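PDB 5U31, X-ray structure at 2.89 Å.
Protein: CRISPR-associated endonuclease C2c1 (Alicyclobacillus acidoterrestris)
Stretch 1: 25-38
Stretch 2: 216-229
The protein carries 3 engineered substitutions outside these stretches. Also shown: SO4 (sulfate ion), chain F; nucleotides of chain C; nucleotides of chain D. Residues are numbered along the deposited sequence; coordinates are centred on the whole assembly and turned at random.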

# COMPACT_ATOMS: atom_id res chain seq x y z
N LYS A 25 -32.50 3.99 -15.06
CA LYS A 25 -32.62 5.11 -15.98
C LYS A 25 -32.01 6.37 -15.38
O LYS A 25 -31.30 7.11 -16.07
CB LYS A 25 -34.09 5.34 -16.34
CG LYS A 25 -34.32 6.49 -17.29
CD LYS A 25 -33.75 6.20 -18.67
CE LYS A 25 -34.10 7.30 -19.64
NZ LYS A 25 -33.51 7.06 -20.98
N LEU A 26 -32.27 6.61 -14.10
CA LEU A 26 -31.67 7.75 -13.42
C LEU A 26 -30.15 7.66 -13.43
O LEU A 26 -29.47 8.69 -13.53
CB LEU A 26 -32.20 7.83 -11.99
CG LEU A 26 -31.82 9.05 -11.16
CD1 LEU A 26 -32.30 10.31 -11.84
CD2 LEU A 26 -32.39 8.93 -9.75
N HIS A 27 -29.61 6.45 -13.35
CA HIS A 27 -28.16 6.29 -13.41
C HIS A 27 -27.61 6.68 -14.78
O HIS A 27 -26.59 7.37 -14.86
CB HIS A 27 -27.79 4.85 -13.06
CG HIS A 27 -26.35 4.53 -13.27
ND1 HIS A 27 -25.37 4.84 -12.34
CD2 HIS A 27 -25.70 3.93 -14.30
CE1 HIS A 27 -24.20 4.45 -12.80
NE2 HIS A 27 -24.37 3.89 -13.98
N LYS A 28 -28.27 6.24 -15.86
CA LYS A 28 -27.82 6.62 -17.19
C LYS A 28 -27.96 8.11 -17.44
O LYS A 28 -27.17 8.70 -18.18
CB LYS A 28 -28.59 5.85 -18.26
CG LYS A 28 -28.52 4.34 -18.15
CD LYS A 28 -29.03 3.69 -19.44
CE LYS A 28 -30.35 4.28 -19.90
NZ LYS A 28 -30.71 3.83 -21.28
N GLU A 29 -28.98 8.73 -16.84
CA GLU A 29 -29.21 10.16 -17.04
C GLU A 29 -28.12 10.99 -16.37
O GLU A 29 -27.57 11.91 -16.98
CB GLU A 29 -30.58 10.55 -16.49
CG GLU A 29 -31.76 10.04 -17.30
CD GLU A 29 -31.82 10.65 -18.67
OE1 GLU A 29 -31.50 11.83 -18.80
OE2 GLU A 29 -32.19 9.94 -19.64
N VAL A 30 -27.81 10.68 -15.11
CA VAL A 30 -26.81 11.46 -14.39
C VAL A 30 -25.43 11.28 -15.03
O VAL A 30 -24.63 12.22 -15.08
CB VAL A 30 -26.81 11.08 -12.90
CG1 VAL A 30 -25.69 11.80 -12.18
CG2 VAL A 30 -28.14 11.44 -12.27
N ASN A 31 -25.15 10.09 -15.54
CA ASN A 31 -23.89 9.90 -16.26
C ASN A 31 -23.88 10.69 -17.56
O ASN A 31 -22.87 11.32 -17.90
CB ASN A 31 -23.65 8.42 -16.52
CG ASN A 31 -23.14 7.70 -15.30
OD1 ASN A 31 -21.94 7.73 -15.01
ND2 ASN A 31 -24.04 7.04 -14.58
N ALA A 32 -24.99 10.67 -18.30
CA ALA A 32 -25.05 11.45 -19.53
C ALA A 32 -24.92 12.94 -19.23
O ALA A 32 -24.22 13.67 -19.94
CB ALA A 32 -26.35 11.17 -20.28
N GLY A 33 -25.59 13.40 -18.17
CA GLY A 33 -25.51 14.80 -17.81
C GLY A 33 -24.10 15.23 -17.44
O GLY A 33 -23.61 16.26 -17.90
N VAL A 34 -23.43 14.42 -16.62
CA VAL A 34 -22.05 14.74 -16.24
C VAL A 34 -21.14 14.72 -17.46
O VAL A 34 -20.29 15.60 -17.63
CB VAL A 34 -21.56 13.76 -15.16
CG1 VAL A 34 -20.07 13.94 -14.94
CG2 VAL A 34 -22.30 13.99 -13.86
N ARG A 35 -21.33 13.74 -18.35
CA ARG A 35 -20.52 13.70 -19.57
C ARG A 35 -20.76 14.94 -20.43
O ARG A 35 -19.82 15.49 -21.00
CB ARG A 35 -20.83 12.43 -20.36
CG ARG A 35 -19.92 12.19 -21.54
CD ARG A 35 -20.28 10.89 -22.24
NE ARG A 35 -19.35 10.55 -23.32
CZ ARG A 35 -18.38 9.65 -23.21
NH1 ARG A 35 -18.20 9.00 -22.06
NH2 ARG A 35 -17.58 9.41 -24.24
N TYR A 36 -22.02 15.40 -20.51
CA TYR A 36 -22.33 16.57 -21.31
C TYR A 36 -21.58 17.80 -20.81
O TYR A 36 -20.95 18.52 -21.59
CB TYR A 36 -23.84 16.82 -21.33
CG TYR A 36 -24.22 18.19 -21.82
CD1 TYR A 36 -24.65 19.18 -20.94
CD2 TYR A 36 -24.13 18.52 -23.17
CE1 TYR A 36 -24.98 20.44 -21.38
CE2 TYR A 36 -24.45 19.78 -23.62
CZ TYR A 36 -24.88 20.74 -22.73
OH TYR A 36 -25.21 21.99 -23.18
N TYR A 37 -21.62 18.05 -19.50
CA TYR A 37 -20.97 19.23 -18.95
C TYR A 37 -19.46 19.08 -18.95
O TYR A 37 -18.73 20.04 -19.20
CB TYR A 37 -21.48 19.51 -17.54
CG TYR A 37 -22.92 19.95 -17.48
CD1 TYR A 37 -23.32 21.17 -18.01
CD2 TYR A 37 -23.88 19.15 -16.88
CE1 TYR A 37 -24.65 21.57 -17.95
CE2 TYR A 37 -25.21 19.54 -16.82
CZ TYR A 37 -25.59 20.75 -17.35
OH TYR A 37 -26.91 21.13 -17.29
N THR A 38 -18.97 17.87 -18.67
CA THR A 38 -17.53 17.64 -18.71
C THR A 38 -16.98 17.87 -20.11
O THR A 38 -15.97 18.56 -20.29
CB THR A 38 -17.22 16.22 -18.23
OG1 THR A 38 -17.65 16.09 -16.87
CG2 THR A 38 -15.74 15.97 -18.29
N THR A 216 -32.82 19.93 -9.68
CA THR A 216 -31.80 19.47 -8.75
C THR A 216 -30.92 18.40 -9.37
O THR A 216 -29.73 18.29 -9.03
CB THR A 216 -32.43 18.93 -7.46
OG1 THR A 216 -33.20 17.76 -7.76
CG2 THR A 216 -33.33 19.97 -6.83
N TRP A 217 -31.47 17.60 -10.29
CA TRP A 217 -30.67 16.60 -10.98
C TRP A 217 -29.55 17.26 -11.77
O TRP A 217 -28.42 16.76 -11.80
CB TRP A 217 -31.56 15.75 -11.88
CG TRP A 217 -32.84 15.33 -11.23
CD1 TRP A 217 -34.08 15.89 -11.41
CD2 TRP A 217 -33.02 14.27 -10.28
NE1 TRP A 217 -35.01 15.24 -10.64
CE2 TRP A 217 -34.39 14.24 -9.94
CE3 TRP A 217 -32.16 13.34 -9.69
CZ2 TRP A 217 -34.91 13.32 -9.03
CZ3 TRP A 217 -32.68 12.43 -8.79
CH2 TRP A 217 -34.04 12.43 -8.47
N ASP A 218 -29.84 18.40 -12.41
CA ASP A 218 -28.81 19.13 -13.15
C ASP A 218 -27.73 19.68 -12.22
O ASP A 218 -26.56 19.75 -12.59
CB ASP A 218 -29.42 20.28 -13.95
CG ASP A 218 -30.56 19.83 -14.83
OD1 ASP A 218 -31.73 20.10 -14.47
OD2 ASP A 218 -30.29 19.23 -15.88
N ARG A 219 -28.13 20.11 -11.02
CA ARG A 219 -27.15 20.69 -10.11
C ARG A 219 -26.20 19.63 -9.58
O ARG A 219 -25.02 19.92 -9.35
CB ARG A 219 -27.87 21.41 -8.97
CG ARG A 219 -28.63 22.63 -9.46
CD ARG A 219 -28.72 23.71 -8.40
NE ARG A 219 -28.70 25.05 -9.00
CZ ARG A 219 -29.76 25.64 -9.53
NH1 ARG A 219 -30.93 25.01 -9.55
NH2 ARG A 219 -29.67 26.85 -10.04
N ASP A 220 -26.68 18.40 -9.41
CA ASP A 220 -25.80 17.28 -9.09
C ASP A 220 -24.85 16.99 -10.25
O ASP A 220 -23.63 16.91 -10.06
CB ASP A 220 -26.64 16.05 -8.75
CG ASP A 220 -25.80 14.81 -8.48
OD1 ASP A 220 -24.61 14.94 -8.15
OD2 ASP A 220 -26.35 13.69 -8.60
N MSE A 221 -25.40 16.85 -11.45
CA MSE A 221 -24.59 16.58 -12.63
C MSE A 221 -23.47 17.60 -12.83
O MSE A 221 -22.35 17.24 -13.17
CB MSE A 221 -25.47 16.56 -13.87
CG MSE A 221 -26.50 15.47 -13.85
SE MSE A 221 -27.86 15.89 -15.16
CE MSE A 221 -29.03 14.36 -14.88
N PHE A 222 -23.78 18.88 -12.61
CA PHE A 222 -22.81 19.92 -12.89
C PHE A 222 -21.68 19.92 -11.87
O PHE A 222 -20.51 20.06 -12.24
CB PHE A 222 -23.50 21.28 -12.94
CG PHE A 222 -22.64 22.36 -13.52
CD1 PHE A 222 -22.25 22.31 -14.85
CD2 PHE A 222 -22.24 23.43 -12.75
CE1 PHE A 222 -21.47 23.31 -15.39
CE2 PHE A 222 -21.45 24.43 -13.28
CZ PHE A 222 -21.07 24.37 -14.61
N GLN A 223 -22.00 19.74 -10.59
CA GLN A 223 -20.94 19.68 -9.58
C GLN A 223 -19.99 18.53 -9.85
O GLN A 223 -18.77 18.69 -9.76
CB GLN A 223 -21.53 19.55 -8.18
CG GLN A 223 -20.45 19.48 -7.11
CD GLN A 223 -21.00 19.38 -5.71
OE1 GLN A 223 -22.16 19.70 -5.45
NE2 GLN A 223 -20.16 18.92 -4.79
N GLN A 224 -20.52 17.36 -10.20
CA GLN A 224 -19.67 16.20 -10.42
C GLN A 224 -18.79 16.36 -11.66
O GLN A 224 -17.78 15.66 -11.77
CB GLN A 224 -20.51 14.93 -10.51
CG GLN A 224 -21.11 14.52 -9.17
CD GLN A 224 -21.69 13.13 -9.17
OE1 GLN A 224 -20.97 12.13 -9.24
NE2 GLN A 224 -23.02 13.04 -9.09
N ALA A 225 -19.16 17.26 -12.57
CA ALA A 225 -18.31 17.57 -13.71
C ALA A 225 -17.19 18.51 -13.31
O ALA A 225 -16.05 18.36 -13.77
CB ALA A 225 -19.15 18.17 -14.83
N ILE A 226 -17.50 19.50 -12.47
CA ILE A 226 -16.48 20.39 -11.94
C ILE A 226 -15.45 19.59 -11.13
O ILE A 226 -14.24 19.80 -11.26
CB ILE A 226 -17.13 21.49 -11.09
CG1 ILE A 226 -18.09 22.32 -11.94
CG2 ILE A 226 -16.09 22.38 -10.47
CD1 ILE A 226 -17.41 23.21 -12.96
N GLU A 227 -15.92 18.66 -10.30
CA GLU A 227 -15.03 17.89 -9.44
C GLU A 227 -13.98 17.15 -10.25
O GLU A 227 -12.77 17.32 -10.04
CB GLU A 227 -15.84 16.90 -8.61
CG GLU A 227 -16.79 17.53 -7.66
CD GLU A 227 -17.74 16.52 -7.08
OE1 GLU A 227 -18.74 16.91 -6.46
OE2 GLU A 227 -17.46 15.32 -7.26
N ARG A 228 -14.42 16.31 -11.19
CA ARG A 228 -13.47 15.51 -11.96
C ARG A 228 -12.57 16.39 -12.80
O ARG A 228 -11.42 16.02 -13.09
CB ARG A 228 -14.22 14.51 -12.83
CG ARG A 228 -15.00 15.13 -13.95
CD ARG A 228 -15.88 14.11 -14.65
NE ARG A 228 -15.11 13.02 -15.23
CZ ARG A 228 -15.24 11.74 -14.88
NH1 ARG A 228 -16.11 11.40 -13.94
NH2 ARG A 228 -14.51 10.81 -15.47
N MSE A 229 -13.05 17.57 -13.18
CA MSE A 229 -12.29 18.48 -14.02
C MSE A 229 -11.23 19.21 -13.21
O MSE A 229 -10.20 19.63 -13.74
CB MSE A 229 -13.23 19.47 -14.68
CG MSE A 229 -12.74 19.95 -16.02
SE MSE A 229 -12.46 18.45 -17.22
CE MSE A 229 -11.84 19.46 -18.76
S SO4 F . -24.73 22.21 -27.26
O1 SO4 F . -23.49 21.44 -27.32
O2 SO4 F . -24.78 23.11 -28.41
O3 SO4 F . -25.87 21.30 -27.28
O4 SO4 F . -24.77 23.00 -26.03
P DT C 19 -13.76 19.48 -3.71
OP1 DT C 19 -14.48 20.73 -4.00
OP2 DT C 19 -12.73 19.49 -2.64
O5' DT C 19 -14.74 18.25 -3.35
C5' DT C 19 -15.88 18.00 -4.14
C4' DT C 19 -16.38 16.56 -4.01
O4' DT C 19 -15.29 15.62 -3.95
C3' DT C 19 -17.17 16.24 -2.77
O3' DT C 19 -18.48 16.79 -2.85
C2' DT C 19 -17.20 14.71 -2.86
C1' DT C 19 -15.80 14.40 -3.42
N1 DT C 19 -14.87 13.90 -2.38
C2 DT C 19 -14.94 12.58 -2.00
O2 DT C 19 -15.73 11.78 -2.49
N3 DT C 19 -14.05 12.22 -1.03
C4 DT C 19 -13.11 13.02 -0.42
O4 DT C 19 -12.35 12.60 0.45
C5 DT C 19 -13.09 14.39 -0.86
C7 DT C 19 -12.12 15.37 -0.26
C6 DT C 19 -13.96 14.76 -1.80
P DG D 5 -33.72 27.26 -10.44
OP1 DG D 5 -33.89 27.41 -11.91
OP2 DG D 5 -32.80 26.24 -9.90
O5' DG D 5 -33.23 28.66 -9.88
C5' DG D 5 -33.87 29.83 -10.30
C4' DG D 5 -33.29 31.01 -9.56
O4' DG D 5 -33.31 30.74 -8.14
C3' DG D 5 -31.85 31.34 -9.91
O3' DG D 5 -31.71 32.73 -9.94
C2' DG D 5 -31.06 30.72 -8.75
C1' DG D 5 -32.03 30.91 -7.59
N9 DG D 5 -31.87 29.93 -6.52
C8 DG D 5 -31.73 28.57 -6.65
N7 DG D 5 -31.63 27.95 -5.50
C5 DG D 5 -31.71 28.96 -4.56
C6 DG D 5 -31.66 28.89 -3.15
O6 DG D 5 -31.53 27.88 -2.43
N1 DG D 5 -31.78 30.14 -2.56
C2 DG D 5 -31.94 31.32 -3.26
N2 DG D 5 -32.04 32.43 -2.52
N3 DG D 5 -31.99 31.40 -4.58
C4 DG D 5 -31.87 30.18 -5.16

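The most striking feature of this contact is a selenomethionine lying against a glycine. The SE atom of Met221 rests 3.7 Å from CA of Gly33, a position available because Gly33 has no side chain: an ideally placed CB would point toward the other helix and lie just 2.2 Å from that selenium. Glycine is usually a poor helix former, yet Gly33 keeps ordinary helical torsions here, and its bareness leaves a shallow place on the helix surface that a long, unbranched, apolar side chain can fill. Met221 is extended beyond its first torsion (chi1 m, chi2 and chi3 t), and its side chain sits as a knob among Gly33, Val30, Val34 and Tyr37. At the tip of Met221, the methyl CE lies 3.7 Å from CA of Val30 and 3.5 Å from O of Glu29, so the residue packs against backbone as well as side chains.

Both stretches are helical throughout. Their axes approach to 8.1 Å and cross at -52°, with N-to-C directions 52° apart. The backbones come nearest at Val34 and Met221, whose CA atoms are 4.8 Å apart, and remain close one turn later, where CA of Thr38 is 5.1 Å from CA of Ala225. Small residues suit such an approach. Ala225 offers only a methyl, and its CB takes contacts from CB of Tyr37 at 3.8 Å and OG1 of Thr38 at 3.3 Å.

The packing is reciprocal. Val34 enters a hole formed by Met221, Gln224, Ala225 and Arg228; its CG2 lies 3.3 Å from O of Met221, and its compact branched side chain fills space without needing a polar partner. Tyr37 is the third knob, set among Asp218, Met221, Phe222 and Ala225. Phe222 directs its edge at the face of the Tyr37 ring, with centroids 5.1 Å apart and planes at 81°, an arrangement that places the slightly positive ring hydrogens of one aromatic over the electron-rich face of the other. The Tyr37 hydroxyl is satisfied elsewhere in the structure, so the ring can be buried without stranding its polar end.

Toward the N-terminal ends of the stretches, Leu26 meets Trp217. CD2 of Leu26 lies 3.6 Å from CZ3 of Trp217, and CD1 of Leu26 makes an off-centre CH-pi contact, 4.1 Å from the centroid of the six-membered ring of Trp217. A branched aliphatic chain and a broad indole together cover considerable apolar surface.

No hydrogen bond crosses between the helices; several of the polar groups find partners within their own helix or elsewhere in the structure. Thr38 OG1 donates to Val34 O at 2.8 Å, returning its hydroxyl to the preceding turn, while Gln224 NE2 donates to Asp220 OD1 at 2.6 Å. Arg228 contributes its aliphatic portion, with CD of Arg228 3.5 Å from OG1 of Thr38, while NH2 is hydrogen-bonded elsewhere. The helices are therefore joined by shape and apolar contact, burying 726 Å² over both sides.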